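Local coordinates for succinoglycan biosynthesis protein (Bacillus cereus ATCC 14579, PDB 2QGM), which is of unproven function but probably belongs with the erythromycin-esterase-like hydrolases and may act in succinoglycan biosynthesis, at residues 253-258 with 295-300; 289-294 with 329-334. All blocks are in the same frame, centred on the assembly; numbering follows the deposited sequence.

Contact 1 (253-258 with 295-300); sequences YIWAKA and ETFGGK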
# COMPACT_ATOMS: atom_id res chain seq x y z
N TYR A 253 -22.10 9.02 -8.79
CA TYR A 253 -21.29 9.80 -9.72
C TYR A 253 -19.80 9.85 -9.36
O TYR A 253 -18.94 9.69 -10.23
CB TYR A 253 -21.83 11.22 -9.82
CG TYR A 253 -20.89 12.16 -10.53
CD1 TYR A 253 -20.15 13.11 -9.82
CD2 TYR A 253 -20.70 12.08 -11.91
CE1 TYR A 253 -19.25 13.96 -10.48
CE2 TYR A 253 -19.81 12.92 -12.57
CZ TYR A 253 -19.09 13.86 -11.85
OH TYR A 253 -18.21 14.70 -12.51
N ILE A 254 -19.51 10.08 -8.09
CA ILE A 254 -18.12 10.17 -7.63
C ILE A 254 -17.31 8.95 -8.06
O ILE A 254 -16.23 9.08 -8.63
CB ILE A 254 -18.03 10.26 -6.10
CG1 ILE A 254 -18.74 11.53 -5.61
CG2 ILE A 254 -16.57 10.29 -5.66
CD1 ILE A 254 -18.11 12.81 -6.12
N TRP A 255 -17.83 7.76 -7.78
CA TRP A 255 -17.10 6.55 -8.13
C TRP A 255 -17.07 6.26 -9.62
O TRP A 255 -16.14 5.64 -10.11
CB TRP A 255 -17.66 5.34 -7.36
CG TRP A 255 -17.26 5.33 -5.92
CD1 TRP A 255 -18.05 5.66 -4.85
CD2 TRP A 255 -15.97 5.00 -5.37
NE1 TRP A 255 -17.33 5.57 -3.68
CE2 TRP A 255 -16.05 5.16 -3.97
CE3 TRP A 255 -14.76 4.59 -5.94
CZ2 TRP A 255 -14.97 4.92 -3.13
CZ3 TRP A 255 -13.67 4.35 -5.10
CH2 TRP A 255 -13.78 4.52 -3.70
N ALA A 256 -18.09 6.70 -10.35
CA ALA A 256 -18.12 6.49 -11.80
C ALA A 256 -17.04 7.36 -12.43
O ALA A 256 -16.27 6.90 -13.29
CB ALA A 256 -19.48 6.84 -12.36
N LYS A 257 -16.98 8.62 -12.02
CA LYS A 257 -15.97 9.54 -12.54
C LYS A 257 -14.57 9.03 -12.22
O LYS A 257 -13.68 9.02 -13.07
CB LYS A 257 -16.16 10.94 -11.93
CG LYS A 257 -15.05 11.93 -12.29
CD LYS A 257 -15.27 13.30 -11.63
CE LYS A 257 -14.21 14.30 -12.08
NZ LYS A 257 -14.40 15.66 -11.51
N ALA A 258 -14.38 8.58 -10.98
CA ALA A 258 -13.09 8.08 -10.52
C ALA A 258 -12.65 6.85 -11.30
O ALA A 258 -11.48 6.71 -11.63
CB ALA A 258 -13.14 7.76 -9.03
N GLU A 295 -9.10 13.91 -0.67
CA GLU A 295 -9.83 15.10 -1.08
C GLU A 295 -11.31 14.87 -1.33
O GLU A 295 -12.11 15.80 -1.24
CB GLU A 295 -9.19 15.71 -2.33
CG GLU A 295 -9.19 14.83 -3.55
CD GLU A 295 -8.63 15.53 -4.78
OE1 GLU A 295 -9.31 16.42 -5.33
OE2 GLU A 295 -7.50 15.19 -5.19
N THR A 296 -11.68 13.64 -1.64
CA THR A 296 -13.08 13.32 -1.92
C THR A 296 -13.90 12.97 -0.69
O THR A 296 -15.02 13.45 -0.53
CB THR A 296 -13.18 12.16 -2.92
OG1 THR A 296 -12.45 12.49 -4.11
CG2 THR A 296 -14.64 11.90 -3.28
N PHE A 297 -13.33 12.16 0.19
CA PHE A 297 -14.05 11.71 1.37
C PHE A 297 -13.67 12.40 2.68
O PHE A 297 -14.38 12.29 3.67
CB PHE A 297 -13.88 10.20 1.49
CG PHE A 297 -14.40 9.45 0.30
CD1 PHE A 297 -15.76 9.45 -0.00
CD2 PHE A 297 -13.52 8.76 -0.55
CE1 PHE A 297 -16.25 8.79 -1.13
CE2 PHE A 297 -14.00 8.09 -1.68
CZ PHE A 297 -15.37 8.10 -1.97
N GLY A 298 -12.55 13.11 2.68
CA GLY A 298 -12.12 13.81 3.88
C GLY A 298 -11.63 12.84 4.94
O GLY A 298 -11.30 11.70 4.63
N GLY A 299 -11.61 13.28 6.19
CA GLY A 299 -11.13 12.42 7.26
C GLY A 299 -9.63 12.31 7.16
O GLY A 299 -8.95 13.32 6.99
N LYS A 300 -9.10 11.09 7.27
CA LYS A 300 -7.66 10.87 7.16
C LYS A 300 -7.44 9.60 6.35
O LYS A 300 -8.28 8.71 6.33
CB LYS A 300 -7.04 10.73 8.55
CG LYS A 300 -7.16 11.97 9.42
CD LYS A 300 -6.54 11.70 10.78
CE LYS A 300 -6.55 12.93 11.66
NZ LYS A 300 -6.09 12.58 13.03

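Contact 2 (289-294 with 329-334); sequences HAMWAQ and KERLDN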
# COMPACT_ATOMS: atom_id res chain seq x y z
N HIS A 289 -4.30 8.35 -6.67
CA HIS A 289 -5.46 7.69 -6.09
C HIS A 289 -5.56 7.89 -4.58
O HIS A 289 -6.65 8.12 -4.06
CB HIS A 289 -5.46 6.20 -6.44
CG HIS A 289 -5.94 5.92 -7.83
ND1 HIS A 289 -5.62 4.77 -8.51
CD2 HIS A 289 -6.73 6.64 -8.66
CE1 HIS A 289 -6.20 4.79 -9.70
NE2 HIS A 289 -6.88 5.92 -9.82
N ALA A 290 -4.43 7.84 -3.89
CA ALA A 290 -4.43 8.04 -2.44
C ALA A 290 -4.93 9.44 -2.09
O ALA A 290 -5.74 9.61 -1.17
CB ALA A 290 -3.04 7.83 -1.89
N MSE A 291 -4.45 10.44 -2.82
CA MSE A 291 -4.85 11.82 -2.60
C MSE A 291 -6.28 12.06 -3.06
O MSE A 291 -6.98 12.88 -2.50
CB MSE A 291 -3.87 12.77 -3.29
CG MSE A 291 -2.54 12.78 -2.54
SE MSE A 291 -1.17 13.95 -3.24
CE MSE A 291 -2.07 15.65 -3.00
N TRP A 292 -6.72 11.33 -4.09
CA TRP A 292 -8.08 11.49 -4.55
C TRP A 292 -9.03 11.06 -3.42
O TRP A 292 -10.06 11.68 -3.19
CB TRP A 292 -8.35 10.63 -5.79
CG TRP A 292 -9.82 10.48 -6.07
CD1 TRP A 292 -10.62 11.36 -6.74
CD2 TRP A 292 -10.66 9.41 -5.65
NE1 TRP A 292 -11.92 10.90 -6.75
CE2 TRP A 292 -11.97 9.70 -6.08
CE3 TRP A 292 -10.43 8.22 -4.93
CZ2 TRP A 292 -13.05 8.85 -5.82
CZ3 TRP A 292 -11.51 7.38 -4.67
CH2 TRP A 292 -12.80 7.70 -5.12
N ALA A 293 -8.65 10.00 -2.72
CA ALA A 293 -9.48 9.50 -1.63
C ALA A 293 -9.61 10.53 -0.52
O ALA A 293 -10.71 10.75 0.02
CB ALA A 293 -8.89 8.21 -1.08
N GLN A 294 -8.50 11.16 -0.17
CA GLN A 294 -8.49 12.16 0.90
C GLN A 294 -9.31 13.39 0.53
O GLN A 294 -10.13 13.85 1.32
CB GLN A 294 -7.06 12.59 1.20
CG GLN A 294 -6.93 13.68 2.25
CD GLN A 294 -7.51 13.27 3.59
OE1 GLN A 294 -7.41 12.11 4.01
NE2 GLN A 294 -8.11 14.23 4.29
N LYS A 329 5.47 12.46 -0.51
CA LYS A 329 6.29 13.30 0.36
C LYS A 329 6.49 14.68 -0.26
O LYS A 329 6.42 15.70 0.43
CB LYS A 329 7.64 12.64 0.63
CG LYS A 329 8.54 13.43 1.59
CD LYS A 329 7.91 13.53 2.98
CE LYS A 329 8.84 14.24 3.96
NZ LYS A 329 8.20 14.49 5.29
N GLU A 330 6.71 14.71 -1.58
CA GLU A 330 6.92 15.97 -2.30
C GLU A 330 5.69 16.87 -2.26
O GLU A 330 5.77 18.06 -1.94
CB GLU A 330 7.26 15.70 -3.76
CG GLU A 330 8.62 15.07 -3.99
CD GLU A 330 8.82 14.63 -5.43
OE1 GLU A 330 8.57 15.44 -6.35
OE2 GLU A 330 9.25 13.48 -5.65
N ARG A 331 4.55 16.28 -2.61
CA ARG A 331 3.28 17.00 -2.64
C ARG A 331 2.72 17.34 -1.27
O ARG A 331 2.09 18.38 -1.10
CB ARG A 331 2.23 16.18 -3.37
CG ARG A 331 2.57 15.75 -4.78
CD ARG A 331 1.47 14.85 -5.32
NE ARG A 331 1.79 14.28 -6.62
CZ ARG A 331 1.03 13.39 -7.24
NH1 ARG A 331 -0.09 12.96 -6.67
NH2 ARG A 331 1.38 12.91 -8.43
N LEU A 332 2.95 16.46 -0.30
CA LEU A 332 2.39 16.65 1.03
C LEU A 332 3.32 17.12 2.14
O LEU A 332 2.85 17.62 3.16
CB LEU A 332 1.71 15.35 1.46
CG LEU A 332 0.63 14.86 0.47
CD1 LEU A 332 0.20 13.46 0.86
CD2 LEU A 332 -0.57 15.82 0.48
N ASP A 333 4.63 16.96 1.94
CA ASP A 333 5.61 17.37 2.94
C ASP A 333 5.33 16.72 4.30
O ASP A 333 5.31 15.49 4.39
CB ASP A 333 5.65 18.90 3.06
CG ASP A 333 6.79 19.40 3.94
OD1 ASP A 333 7.92 18.88 3.80
OD2 ASP A 333 6.56 20.31 4.75
N ASN A 334 5.10 17.51 5.34
CA ASN A 334 4.86 16.94 6.66
C ASN A 334 3.47 16.35 6.89
O ASN A 334 3.18 15.83 7.97
CB ASN A 334 5.16 17.97 7.75
CG ASN A 334 6.65 18.14 8.00
OD1 ASN A 334 7.07 19.04 8.72
ND2 ASN A 334 7.45 17.27 7.40

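Contact 1 (253-258 with 295-300)
Ile254 and Thr296 meet methyl to methyl, and Trp255 and Phe297 meet ring to ring. CG2 of Ile254 lies 3.5 Å from CG2 of Thr296, slightly tighter than usual for two carbons. In both residues CG2 is anti to the backbone N, which turns the two methyls to each other, while the side chains slide past in opposite directions. Thr296 OG1 bonds back to Trp292 O, one turn earlier, and this helps fix the first torsion and so the place of CG2. The same methyl rests over the centre of the Phe297 ring, 4.0 Å above its plane. Phe297 CG is anti to its carbonyl carbon (chi1 -60°), and the ring reaches Trp255 with CZ, 3.4 Å from Trp255 CZ2. The planes of these rings are 29° apart. Their centroids stand 5.5 Å apart, with Trp255 measured on its six-membered ring, so there is little overlap and no full stack. Trp292 meets both rings edge-to-face. Gly298 follows with positive phi. The start of helix 253-269 and the C-terminal end of helix 276-297 are thus joined by methyl and ring-carbon packing, which implies dispersion and shape fit more than any directed polar bond.

Contact 2 (289-294 with 329-334)
The guanidinium of Arg331 has selenium at its edge: SE of selenomethionine Met291 lies in the plane of the group, 3.7 Å from NH1. The other flat group, the Trp292 ring, has His289 O at its edge and in its plane, within the same helix. Met291 SE also touches the aliphatic part of Arg331, 3.5 Å from CD. The arginine chain is extended from CG to NE and crosses the Met291 chain at a slant. NH1 forms a salt bridge with Asp288, so the charged end is held by the helix that carries Met291. The Met291 chain bends at its last torsion (chi3 62°). This swings the terminal methyl toward Leu332 and puts Met291 CE 3.8 Å from Leu332 CD2. Asp333, next along, leaves helical geometry with positive phi. Lys329 NZ donates to Asp333 O at 3.2 Å, from well above the carbonyl plane. The contact joins helix 276-297 to the C-terminal end of helix 324-332. Tyr76 of strand 76-79, in the mixed sheet, touches both Met291 and Leu332. On the same long helix, Ala290 and Ala293 pack on strand 166-171, and Trp292 packs on helix 253-269.

Both contacts lie at the surface, and both use helix 276-297. Contact 1 takes its C-terminal end and pairs it with helix 253-269. Contact 2 takes the turns just before and pairs them with helix 324-332. Their centres are about 14 Å apart. Trp292 connects them: its CH2 lies 3.5 Å from CZ3 of Trp255. A probable hydrogen bond from Gln294 NE2 to Gly299 O also links them. The chemistry differs. Contact 1, its centre about 18 Å from the centre of the chain, is aromatic and methyl packing. Contact 2, its centre about 13 Å from the centre of the chain, sets a selenomethionine against a leucine and an arginine.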